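PDB 6N1N: beta-lactamase from Sebaldella termitidis, which probably hydrolyses beta-lactam antibiotics to substituted beta-amino acids, as a class D serine beta-lactamase. Local coordinates for residues A[165-168]-A[169-173]; A[143-146]-A[147-151]; A[99-102]-A[103-107]; A[151-154]-A[155-159]. One frame throughout, in Å; residues are numbered along the deposited sequence.

Overall arrangement
All four contacts are local, each within one short run of chain. Along the sequence they come as contact 3, contact 2, contact 4 and contact 1. Contacts 2 and 4 share I151 and lie on helix 147-159, their centres about 12 Å apart. This helix packs against strands of the seven-stranded sheet. Contact 1 is on the next helix, 166-175, which touches contact 4 through K173 and Y169; those centres are about 14 Å apart. Contact 3 opens an earlier helix, 101-108. The centre of contact 3 lies about 20 to 23 Å from the other centres. Contacts 2 and 3 approach the predicted nucleophile S51 from separate segments, while contacts 1 and 4 lie away from it.

Contact 1 (A[165-168]-A[169-173]); sequences SEKT and YKIVK
K167 and I171 lie side by side, one helical turn apart, near the start of helix 166-175. The I171 side chain shows how the turn is filled. Its CB sits 3.5 Å from K167 O. CG1 comes next, 3.4 Å from the same K167 O. It stays over that carbonyl because it stands beside its own backbone N and opposite the carbonyl carbon (chi1 -72°). CD1 at the tip then meets the lysine chain, 3.6 Å from K167 CG. The lysine runs past the methyl. The bend at chi4 (73°) keeps K167 NZ near that methyl, 3.8 Å from I171 CD1.

The backbone turn is regular. Y169, K170, I171 and V172 each donate their N-H to the carbonyl four residues back. The bond from I171 N to K167 O is 3.0 Å long and nearly straight at 168°. S165 is the N-cap residue. On the next face, V172 CG2 rests 3.4 Å from T168 O. Y169 turns to another side, with its CD2 3.5 Å from S165 O. The side chains of T168, I171 and V172 all touch L62 of helix 56-63, and I171 also touches E70. T168 OG1 is bonded to E63, and Y169 OH to F162 O.

The pairing of K167 with I171 is chemically mixed. The lysine contributes its aliphatic chain to the isoleucine methyl and carries its ammonium on an exposed surface. The contact thus grades from the apolar seam against helix 56-63 to solvent.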
loop_
_atom_site.group_PDB
_atom_site.type_symbol
_atom_site.label_atom_id
_atom_site.label_comp_id
_atom_site.label_asym_id
_atom_site.label_seq_id
_atom_site.Cartn_x
_atom_site.Cartn_y
_atom_site.Cartn_z
ATOM N N SER A 165 2.063 -17.653 9.005
ATOM C CA SER A 165 2.119 -17.943 10.427
ATOM C C SER A 165 1.565 -16.796 11.279
ATOM O O SER A 165 1.493 -15.636 10.865
ATOM C CB SER A 165 3.558 -18.223 10.855
ATOM O OG SER A 165 4.303 -17.015 10.856
ATOM N N GLU A 166 1.176 -17.138 12.509
ATOM C CA GLU A 166 0.652 -16.131 13.428
ATOM C C GLU A 166 1.656 -15.009 13.664
ATOM O O GLU A 166 1.278 -13.835 13.758
ATOM C CB GLU A 166 0.270 -16.786 14.757
ATOM C CG GLU A 166 -0.909 -17.730 14.676
ATOM C CD GLU A 166 -1.138 -18.482 15.982
ATOM O OE1 GLU A 166 -1.879 -19.489 15.966
ATOM O OE2 GLU A 166 -0.574 -18.069 17.020
ATOM N N LYS A 167 2.936 -15.355 13.765
ATOM C CA LYS A 167 3.980 -14.358 14.007
ATOM C C LYS A 167 4.119 -13.408 12.832
ATOM O O LYS A 167 4.296 -12.203 13.015
ATOM C CB LYS A 167 5.299 -15.081 14.293
ATOM C CG LYS A 167 6.571 -14.217 14.298
ATOM C CD LYS A 167 7.830 -15.100 14.427
ATOM C CE LYS A 167 9.141 -14.306 14.409
ATOM N NZ LYS A 167 9.396 -13.545 15.672
ATOM N N THR A 168 4.044 -13.921 11.611
ATOM C CA THR A 168 4.112 -13.059 10.439
ATOM C C THR A 168 3.008 -12.018 10.445
ATOM O O THR A 168 3.248 -10.824 10.227
ATOM C CB THR A 168 4.013 -13.929 9.192
ATOM O OG1 THR A 168 5.172 -14.762 9.151
ATOM C CG2 THR A 168 3.927 -13.102 7.960
ATOM N N TYR A 169 1.771 -12.469 10.651
ATOM C CA TYR A 169 0.662 -11.527 10.721
ATOM C C TYR A 169 0.832 -10.533 11.870
ATOM O O TYR A 169 0.553 -9.333 11.709
ATOM C CB TYR A 169 -0.643 -12.291 10.915
ATOM C CG TYR A 169 -1.251 -12.908 9.691
ATOM C CD1 TYR A 169 -1.707 -12.119 8.648
ATOM C CD2 TYR A 169 -1.441 -14.294 9.615
ATOM C CE1 TYR A 169 -2.291 -12.681 7.535
ATOM C CE2 TYR A 169 -2.040 -14.881 8.497
ATOM C CZ TYR A 169 -2.472 -14.068 7.472
ATOM O OH TYR A 169 -3.062 -14.596 6.366
ATOM N N LYS A 170 1.241 -11.008 13.046
ATOM C CA LYS A 170 1.310 -10.131 14.210
ATOM C C LYS A 170 2.338 -9.019 13.997
ATOM O O LYS A 170 2.071 -7.843 14.290
ATOM C CB LYS A 170 1.647 -10.941 15.471
ATOM C CG LYS A 170 1.908 -10.109 16.751
ATOM C CD LYS A 170 1.866 -11.009 17.998
ATOM C CE LYS A 170 2.556 -10.404 19.218
ATOM N NZ LYS A 170 1.751 -9.360 19.908
ATOM N N ILE A 171 3.503 -9.372 13.466
ATOM C CA ILE A 171 4.549 -8.387 13.220
ATOM C C ILE A 171 4.119 -7.390 12.148
ATOM O O ILE A 171 4.284 -6.179 12.310
ATOM C CB ILE A 171 5.863 -9.093 12.836
ATOM C CG1 ILE A 171 6.486 -9.780 14.056
ATOM C CG2 ILE A 171 6.805 -8.098 12.215
ATOM C CD1 ILE A 171 7.555 -10.802 13.703
ATOM N N VAL A 172 3.568 -7.870 11.025
ATOM C CA VAL A 172 3.252 -6.934 9.952
ATOM C C VAL A 172 2.112 -6.006 10.360
ATOM O O VAL A 172 2.173 -4.799 10.118
ATOM C CB VAL A 172 2.965 -7.671 8.630
ATOM C CG1 VAL A 172 2.419 -6.714 7.580
ATOM C CG2 VAL A 172 4.242 -8.336 8.099
ATOM N N LYS A 173 1.077 -6.527 11.034
ATOM C CA LYS A 173 0.008 -5.631 11.484
ATOM C C LYS A 173 0.536 -4.545 12.410
ATOM O O LYS A 173 0.021 -3.415 12.409
ATOM C CB LYS A 173 -1.118 -6.430 12.167
ATOM C CG LYS A 173 -2.072 -7.107 11.168
ATOM C CD LYS A 173 -3.126 -7.959 11.844
ATOM C CE LYS A 173 -4.181 -8.384 10.875
ATOM N NZ LYS A 173 -5.251 -9.219 11.498
#

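Contact 2 (A[143-146]-A[147-151]); sequences LKIS and PEEQI
I145 and E149 slide past each other in opposite directions where the chain enters helix 147-159. I145 CG1 meets E149 CB at 3.4 Å. I145 meets Q150 differently: the two side chains cross at about a right angle, with I145 CG2 3.6 Å from Q150 NE2. The glutamine bends at chi2, and its NE2 is bonded to T52, next to the predicted nucleophile S51.

The E149 chain is extended beyond CG and reaches back to S146. There E149 OE1 accepts from S146 N at 2.9 Å, through the lone pair that faces away from OE2. The N-H...O angle is 161°. In return, S146 OG accepts from E149 N at 3.1 Å. The hydroxyl oxygen is placed for this by lying between its own backbone N and carbonyl carbon (chi1 71°). A water 2.6 Å from S146 OG makes a weak bond to E148 OE1. The other carboxylate oxygen, E149 OE2, forms a salt bridge with R46, so both carboxylate oxygens have a partner. S146 O accepts from Q150 N at 2.9 Å, which closes the first turn.

P147 follows the cap and packs on W202, A217 and R219 of the sheet. The reciprocal bonds between S146 and E149 are a capping box, the classic N-terminal helix cap. Here it starts a helix that packs on the sheet of the transpeptidase-like fold.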
loop_
_atom_site.group_PDB
_atom_site.type_symbol
_atom_site.label_atom_id
_atom_site.label_comp_id
_atom_site.label_asym_id
_atom_site.label_seq_id
_atom_site.Cartn_x
_atom_site.Cartn_y
_atom_site.Cartn_z
ATOM N N LEU A 143 4.451 -5.937 -12.779
ATOM C CA LEU A 143 3.357 -6.151 -11.838
ATOM C C LEU A 143 2.451 -4.927 -11.758
ATOM O O LEU A 143 2.911 -3.787 -11.650
ATOM C CB LEU A 143 3.922 -6.480 -10.455
ATOM C CG LEU A 143 2.902 -6.774 -9.345
ATOM C CD1 LEU A 143 2.052 -7.992 -9.687
ATOM C CD2 LEU A 143 3.597 -7.049 -8.023
ATOM N N LYS A 144 1.150 -5.161 -11.821
ATOM C CA LYS A 144 0.186 -4.079 -11.735
ATOM C C LYS A 144 -1.014 -4.565 -10.929
ATOM O O LYS A 144 -1.345 -5.749 -10.971
ATOM C CB LYS A 144 -0.302 -3.605 -13.112
ATOM C CG LYS A 144 0.784 -3.042 -14.044
ATOM C CD LYS A 144 0.138 -2.464 -15.326
ATOM C CE LYS A 144 1.152 -2.070 -16.382
ATOM N NZ LYS A 144 2.003 -0.937 -15.952
ATOM N N ILE A 145 -1.683 -3.638 -10.242
ATOM C CA ILE A 145 -2.808 -3.968 -9.368
ATOM C C ILE A 145 -3.790 -2.806 -9.334
ATOM O O ILE A 145 -3.416 -1.647 -9.482
ATOM C CB ILE A 145 -2.315 -4.337 -7.941
ATOM C CG1 ILE A 145 -3.478 -4.831 -7.076
ATOM C CG2 ILE A 145 -1.593 -3.151 -7.252
ATOM C CD1 ILE A 145 -3.022 -5.537 -5.820
ATOM N N SER A 146 -5.094 -3.133 -9.210
ATOM C CA SER A 146 -6.088 -2.068 -9.162
ATOM C C SER A 146 -6.374 -1.678 -7.722
ATOM O O SER A 146 -6.059 -2.426 -6.793
ATOM C CB SER A 146 -7.388 -2.514 -9.813
ATOM O OG SER A 146 -8.050 -3.477 -8.998
ATOM N N PRO A 147 -7.020 -0.527 -7.505
ATOM C CA PRO A 147 -7.448 -0.179 -6.128
ATOM C C PRO A 147 -8.392 -1.198 -5.490
ATOM O O PRO A 147 -8.234 -1.541 -4.316
ATOM C CB PRO A 147 -8.123 1.188 -6.319
ATOM C CG PRO A 147 -7.421 1.778 -7.523
ATOM C CD PRO A 147 -7.233 0.589 -8.447
ATOM N N GLU A 148 -9.383 -1.688 -6.221
ATOM C CA GLU A 148 -10.221 -2.784 -5.728
ATOM C C GLU A 148 -9.397 -3.986 -5.274
ATOM O O GLU A 148 -9.652 -4.559 -4.208
ATOM C CB GLU A 148 -11.206 -3.168 -6.830
ATOM C CG GLU A 148 -12.071 -4.372 -6.587
ATOM C CD GLU A 148 -12.887 -4.730 -7.831
ATOM O OE1 GLU A 148 -12.987 -3.869 -8.739
ATOM O OE2 GLU A 148 -13.418 -5.860 -7.897
ATOM N N GLU A 149 -8.393 -4.378 -6.056
ATOM C CA GLU A 149 -7.561 -5.523 -5.720
ATOM C C GLU A 149 -6.656 -5.250 -4.526
ATOM O O GLU A 149 -6.378 -6.171 -3.736
ATOM C CB GLU A 149 -6.718 -5.917 -6.939
ATOM C CG GLU A 149 -7.525 -6.473 -8.077
ATOM C CD GLU A 149 -6.713 -6.725 -9.321
ATOM O OE1 GLU A 149 -5.859 -5.889 -9.667
ATOM O OE2 GLU A 149 -6.931 -7.775 -9.954
ATOM N N GLN A 150 -6.185 -4.008 -4.372
ATOM C CA GLN A 150 -5.455 -3.660 -3.157
ATOM C C GLN A 150 -6.325 -3.898 -1.936
ATOM O O GLN A 150 -5.895 -4.501 -0.952
ATOM C CB GLN A 150 -5.009 -2.195 -3.170
ATOM C CG GLN A 150 -3.928 -1.853 -4.157
ATOM C CD GLN A 150 -2.542 -1.875 -3.569
ATOM O OE1 GLN A 150 -2.263 -2.527 -2.554
ATOM N NE2 GLN A 150 -1.639 -1.160 -4.229
ATOM N N ILE A 151 -7.570 -3.427 -1.999
ATOM C CA ILE A 151 -8.475 -3.560 -0.865
ATOM C C ILE A 151 -8.783 -5.024 -0.601
ATOM O O ILE A 151 -8.816 -5.466 0.554
ATOM C CB ILE A 151 -9.749 -2.738 -1.108
ATOM C CG1 ILE A 151 -9.424 -1.239 -0.926
ATOM C CG2 ILE A 151 -10.882 -3.201 -0.190
ATOM C CD1 ILE A 151 -10.486 -0.293 -1.405
HETATM O O HOH W 1 -10.212 -4.492 -10.140
#

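Contact 3 (A[99-102]-A[103-107]); sequences SALW and FYMKG
The backbone leaves helix 92-98 through a Schellman motif at S99, with positive phi, and re-enters helix at once after the N-cap residue A100. M105 N then bonds to L101 O at 2.9 Å and K106 N to W102 O at 2.9 Å, while the bond from F103 N to A100 O is weak.

L101 and selenomethionine M105 cross obliquely. The selenium, M105 SE, lies 3.5 Å from L101 CG. A bend at chi3 (-63°) turns the terminal methyl toward W102, with M105 CE 3.4 Å from W102 CA. M105 has two conformers, so its contacts describe one of them and are less certain.

W102 CG stands between its own backbone N and carbonyl carbon (chi1 75°), which lays the indole over F103. F103 CB sits over one face, 4.3 Å from the centroid of the six-membered ring, as a CH-pi contact. K106 runs alongside, and its CD meets the indole edge, 4.1 Å from W102 CZ3. The indole NE1 is bonded to W86 O.

Y104 turns to another side of the helix. A100 O lies at the edge of its ring, 3.5 Å from Y104 CD2, and F103 CD2 is over the centre of one face. Y104 OH is bonded to S58 OG, and the Y104 ring meets F61, both of helix 56-63.

From the family, S99-A100-L101 probably matches the Ser-X-Val type motif of class D enzymes. S99 OG, in one of its two conformers, is bonded to K189 NZ, and the L101 side chain is about 6 Å from that of S51, the predicted acyl-ester nucleophile.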
loop_
_atom_site.group_PDB
_atom_site.type_symbol
_atom_site.label_atom_id
_atom_site.label_comp_id
_atom_site.label_asym_id
_atom_site.label_seq_id
_atom_site.Cartn_x
_atom_site.Cartn_y
_atom_site.Cartn_z
ATOM N N SER A 99 10.572 3.524 3.822
ATOM C CA SER A 99 10.419 3.105 2.435
ATOM C C SER A 99 11.790 2.902 1.789
ATOM O O SER A 99 12.065 3.383 0.688
ATOM C CB SER A 99 9.580 4.120 1.674
ATOM O OG SER A 99 8.349 4.298 2.361
ATOM N N ALA A 100 12.640 2.152 2.484
ATOM C CA ALA A 100 14.020 1.914 2.049
ATOM C C ALA A 100 14.052 0.837 0.971
ATOM O O ALA A 100 14.082 -0.360 1.258
ATOM C CB ALA A 100 14.898 1.532 3.233
ATOM N N LEU A 101 14.060 1.272 -0.293
ATOM C CA LEU A 101 14.036 0.331 -1.403
ATOM C C LEU A 101 15.189 -0.654 -1.319
ATOM O O LEU A 101 15.003 -1.847 -1.570
ATOM C CB LEU A 101 14.061 1.089 -2.732
ATOM C CG LEU A 101 14.079 0.188 -3.971
ATOM C CD1 LEU A 101 12.819 -0.678 -4.127
ATOM C CD2 LEU A 101 14.294 1.050 -5.212
ATOM N N TRP A 102 16.393 -0.195 -0.931
ATOM C CA TRP A 102 17.545 -1.094 -0.966
ATOM C C TRP A 102 17.331 -2.333 -0.102
ATOM O O TRP A 102 17.775 -3.432 -0.467
ATOM C CB TRP A 102 18.839 -0.368 -0.567
ATOM C CG TRP A 102 19.075 -0.021 0.931
ATOM C CD1 TRP A 102 18.964 1.225 1.501
ATOM C CD2 TRP A 102 19.494 -0.900 1.986
ATOM N NE1 TRP A 102 19.280 1.169 2.837
ATOM C CE2 TRP A 102 19.615 -0.123 3.159
ATOM C CE3 TRP A 102 19.797 -2.268 2.054
ATOM C CZ2 TRP A 102 20.010 -0.667 4.378
ATOM C CZ3 TRP A 102 20.177 -2.800 3.259
ATOM C CH2 TRP A 102 20.273 -2.011 4.409
ATOM N N PHE A 103 16.644 -2.186 1.035
ATOM C CA PHE A 103 16.416 -3.297 1.942
ATOM C C PHE A 103 15.520 -4.339 1.296
ATOM O O PHE A 103 15.812 -5.544 1.360
ATOM C CB PHE A 103 15.818 -2.747 3.240
ATOM C CG PHE A 103 15.364 -3.782 4.251
ATOM C CD1 PHE A 103 16.080 -3.977 5.427
ATOM C CD2 PHE A 103 14.168 -4.480 4.084
ATOM C CE1 PHE A 103 15.643 -4.865 6.389
ATOM C CE2 PHE A 103 13.733 -5.398 5.051
ATOM C CZ PHE A 103 14.470 -5.582 6.188
ATOM N N TYR A 104 14.458 -3.895 0.626
ATOM C CA TYR A 104 13.565 -4.837 -0.041
ATOM C C TYR A 104 14.199 -5.455 -1.279
ATOM O O TYR A 104 13.993 -6.643 -1.545
ATOM C CB TYR A 104 12.242 -4.142 -0.332
ATOM C CG TYR A 104 11.450 -3.950 0.943
ATOM C CD1 TYR A 104 10.633 -4.955 1.439
ATOM C CD2 TYR A 104 11.543 -2.768 1.673
ATOM C CE1 TYR A 104 9.905 -4.793 2.639
ATOM C CE2 TYR A 104 10.829 -2.588 2.853
ATOM C CZ TYR A 104 10.005 -3.603 3.332
ATOM O OH TYR A 104 9.301 -3.410 4.510
HETATM N N MSE A 105 14.961 -4.679 -2.050
HETATM C CA MSE A 105 15.707 -5.237 -3.190
HETATM C C MSE A 105 16.707 -6.305 -2.735
HETATM O O MSE A 105 16.835 -7.359 -3.365
HETATM C CB MSE A 105 16.431 -4.126 -3.954
HETATM C CG MSE A 105 15.486 -3.118 -4.575
HETATM SE SE MSE A 105 16.435 -1.782 -5.663
HETATM C CE MSE A 105 17.528 -0.944 -4.323
ATOM N N LYS A 106 17.404 -6.034 -1.626
ATOM C CA LYS A 106 18.378 -6.990 -1.107
ATOM C C LYS A 106 17.685 -8.252 -0.610
ATOM O O LYS A 106 18.121 -9.371 -0.916
ATOM C CB LYS A 106 19.204 -6.331 -0.005
ATOM C CG LYS A 106 20.289 -7.226 0.594
ATOM C CD LYS A 106 21.111 -6.444 1.619
ATOM C CE LYS A 106 22.169 -7.303 2.310
ATOM N NZ LYS A 106 23.370 -7.460 1.458
ATOM N N GLY A 107 16.584 -8.092 0.120
ATOM C CA GLY A 107 15.854 -9.246 0.612
ATOM C C GLY A 107 15.229 -10.060 -0.495
ATOM O O GLY A 107 15.173 -11.294 -0.412
#

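Contact 4 (A[151-154]-A[155-159]); sequences IDFL and INLYE
This is side-chain packing between successive turns of helix 147-159, which lies against the sheet of the transpeptidase-like fold. On the sheet side, I151 and I155 pack one turn apart, their side chains crossing at a slant, and both touch F215 and Y28. I151 CG2 meets I155 CD1 at 3.7 Å. I155 CG1 lies beside its own backbone N (chi1 -66°), which sets it 3.3 Å from I151 O. D152 points the same way as I155, and its OD1 is 4.1 Å from I155 CD1.

The other pairing, F153 with L157, looks toward helix 56-63, and both residues touch L59. The F153 ring also packs edge-to-face with Y125, and the Y158 ring does the same with Y206 and Y30.

Four backbone bonds keep the turns in step. They run from I155, N156, L157 and Y158 to the carbonyls of I151, D152, F153 and L154. The shortest joins I155 N to I151 O at 2.8 Å. On the F153 side, L157 CD1 comes obliquely to the ring and ends 4.2 Å from F153 CZ.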
loop_
_atom_site.group_PDB
_atom_site.type_symbol
_atom_site.label_atom_id
_atom_site.label_comp_id
_atom_site.label_asym_id
_atom_site.label_seq_id
_atom_site.Cartn_x
_atom_site.Cartn_y
_atom_site.Cartn_z
ATOM N N ILE A 151 -7.570 -3.427 -1.999
ATOM C CA ILE A 151 -8.475 -3.560 -0.865
ATOM C C ILE A 151 -8.783 -5.024 -0.601
ATOM O O ILE A 151 -8.816 -5.466 0.554
ATOM C CB ILE A 151 -9.749 -2.738 -1.108
ATOM C CG1 ILE A 151 -9.424 -1.239 -0.926
ATOM C CG2 ILE A 151 -10.882 -3.201 -0.190
ATOM C CD1 ILE A 151 -10.486 -0.293 -1.405
ATOM N N ASP A 152 -9.030 -5.809 -1.644
ATOM C CA ASP A 152 -9.377 -7.205 -1.396
ATOM C C ASP A 152 -8.212 -7.931 -0.733
ATOM O O ASP A 152 -8.418 -8.733 0.185
ATOM C CB ASP A 152 -9.828 -7.874 -2.693
ATOM C CG ASP A 152 -11.345 -7.627 -2.965
ATOM O OD1 ASP A 152 -12.161 -7.681 -2.004
ATOM O OD2 ASP A 152 -11.726 -7.340 -4.110
ATOM N N PHE A 153 -6.983 -7.589 -1.132
ATOM C CA PHE A 153 -5.789 -8.153 -0.500
ATOM C C PHE A 153 -5.691 -7.721 0.963
ATOM O O PHE A 153 -5.393 -8.543 1.845
ATOM C CB PHE A 153 -4.551 -7.723 -1.298
ATOM C CG PHE A 153 -3.267 -7.774 -0.506
ATOM C CD1 PHE A 153 -2.633 -8.970 -0.252
ATOM C CD2 PHE A 153 -2.731 -6.620 0.015
ATOM C CE1 PHE A 153 -1.469 -8.998 0.508
ATOM C CE2 PHE A 153 -1.583 -6.642 0.761
ATOM C CZ PHE A 153 -0.947 -7.812 1.013
ATOM N N LEU A 154 -5.984 -6.458 1.241
ATOM C CA LEU A 154 -5.897 -5.950 2.602
ATOM C C LEU A 154 -6.976 -6.559 3.500
ATOM O O LEU A 154 -6.708 -6.805 4.669
ATOM C CB LEU A 154 -5.993 -4.435 2.612
ATOM C CG LEU A 154 -4.795 -3.705 2.009
ATOM C CD1 LEU A 154 -5.143 -2.284 1.655
ATOM C CD2 LEU A 154 -3.614 -3.734 2.966
ATOM N N ILE A 155 -8.183 -6.814 2.967
ATOM C CA ILE A 155 -9.223 -7.486 3.751
ATOM C C ILE A 155 -8.772 -8.888 4.136
ATOM O O ILE A 155 -8.960 -9.343 5.279
ATOM C CB ILE A 155 -10.551 -7.526 2.967
ATOM C CG1 ILE A 155 -11.124 -6.129 2.754
ATOM C CG2 ILE A 155 -11.582 -8.377 3.694
ATOM C CD1 ILE A 155 -12.219 -6.069 1.721
ATOM N N ASN A 156 -8.240 -9.629 3.167
ATOM C CA ASN A 156 -7.721 -10.959 3.445
ATOM C C ASN A 156 -6.579 -10.926 4.459
ATOM O O ASN A 156 -6.434 -11.848 5.256
ATOM C CB ASN A 156 -7.278 -11.627 2.141
ATOM C CG ASN A 156 -8.445 -12.203 1.372
ATOM O OD1 ASN A 156 -9.344 -12.796 1.958
ATOM N ND2 ASN A 156 -8.449 -12.018 0.065
ATOM N N LEU A 157 -5.719 -9.906 4.403
ATOM C CA LEU A 157 -4.690 -9.747 5.428
ATOM C C LEU A 157 -5.317 -9.532 6.802
ATOM O O LEU A 157 -4.980 -10.227 7.784
ATOM C CB LEU A 157 -3.753 -8.577 5.030
ATOM C CG LEU A 157 -2.449 -8.314 5.777
ATOM C CD1 LEU A 157 -1.612 -7.173 5.126
ATOM C CD2 LEU A 157 -2.664 -7.989 7.226
ATOM N N TYR A 158 -6.259 -8.587 6.885
ATOM C CA TYR A 158 -6.944 -8.319 8.144
ATOM C C TYR A 158 -7.626 -9.561 8.703
ATOM O O TYR A 158 -7.550 -9.820 9.915
ATOM C CB TYR A 158 -7.953 -7.191 7.928
ATOM C CG TYR A 158 -8.790 -6.902 9.156
ATOM C CD1 TYR A 158 -8.257 -6.211 10.229
ATOM C CD2 TYR A 158 -10.098 -7.327 9.234
ATOM C CE1 TYR A 158 -9.011 -5.950 11.370
ATOM C CE2 TYR A 158 -10.859 -7.075 10.345
ATOM C CZ TYR A 158 -10.314 -6.372 11.415
ATOM O OH TYR A 158 -11.093 -6.126 12.527
ATOM N N GLU A 159 -8.320 -10.319 7.860
ATOM C CA GLU A 159 -8.991 -11.542 8.290
ATOM C C GLU A 159 -8.025 -12.696 8.499
ATOM O O GLU A 159 -8.429 -13.746 9.017
ATOM C CB GLU A 159 -10.056 -11.926 7.262
ATOM C CG GLU A 159 -11.275 -11.009 7.326
ATOM C CD GLU A 159 -12.368 -11.379 6.335
ATOM O OE1 GLU A 159 -12.070 -12.121 5.372
ATOM O OE2 GLU A 159 -13.518 -10.928 6.537
#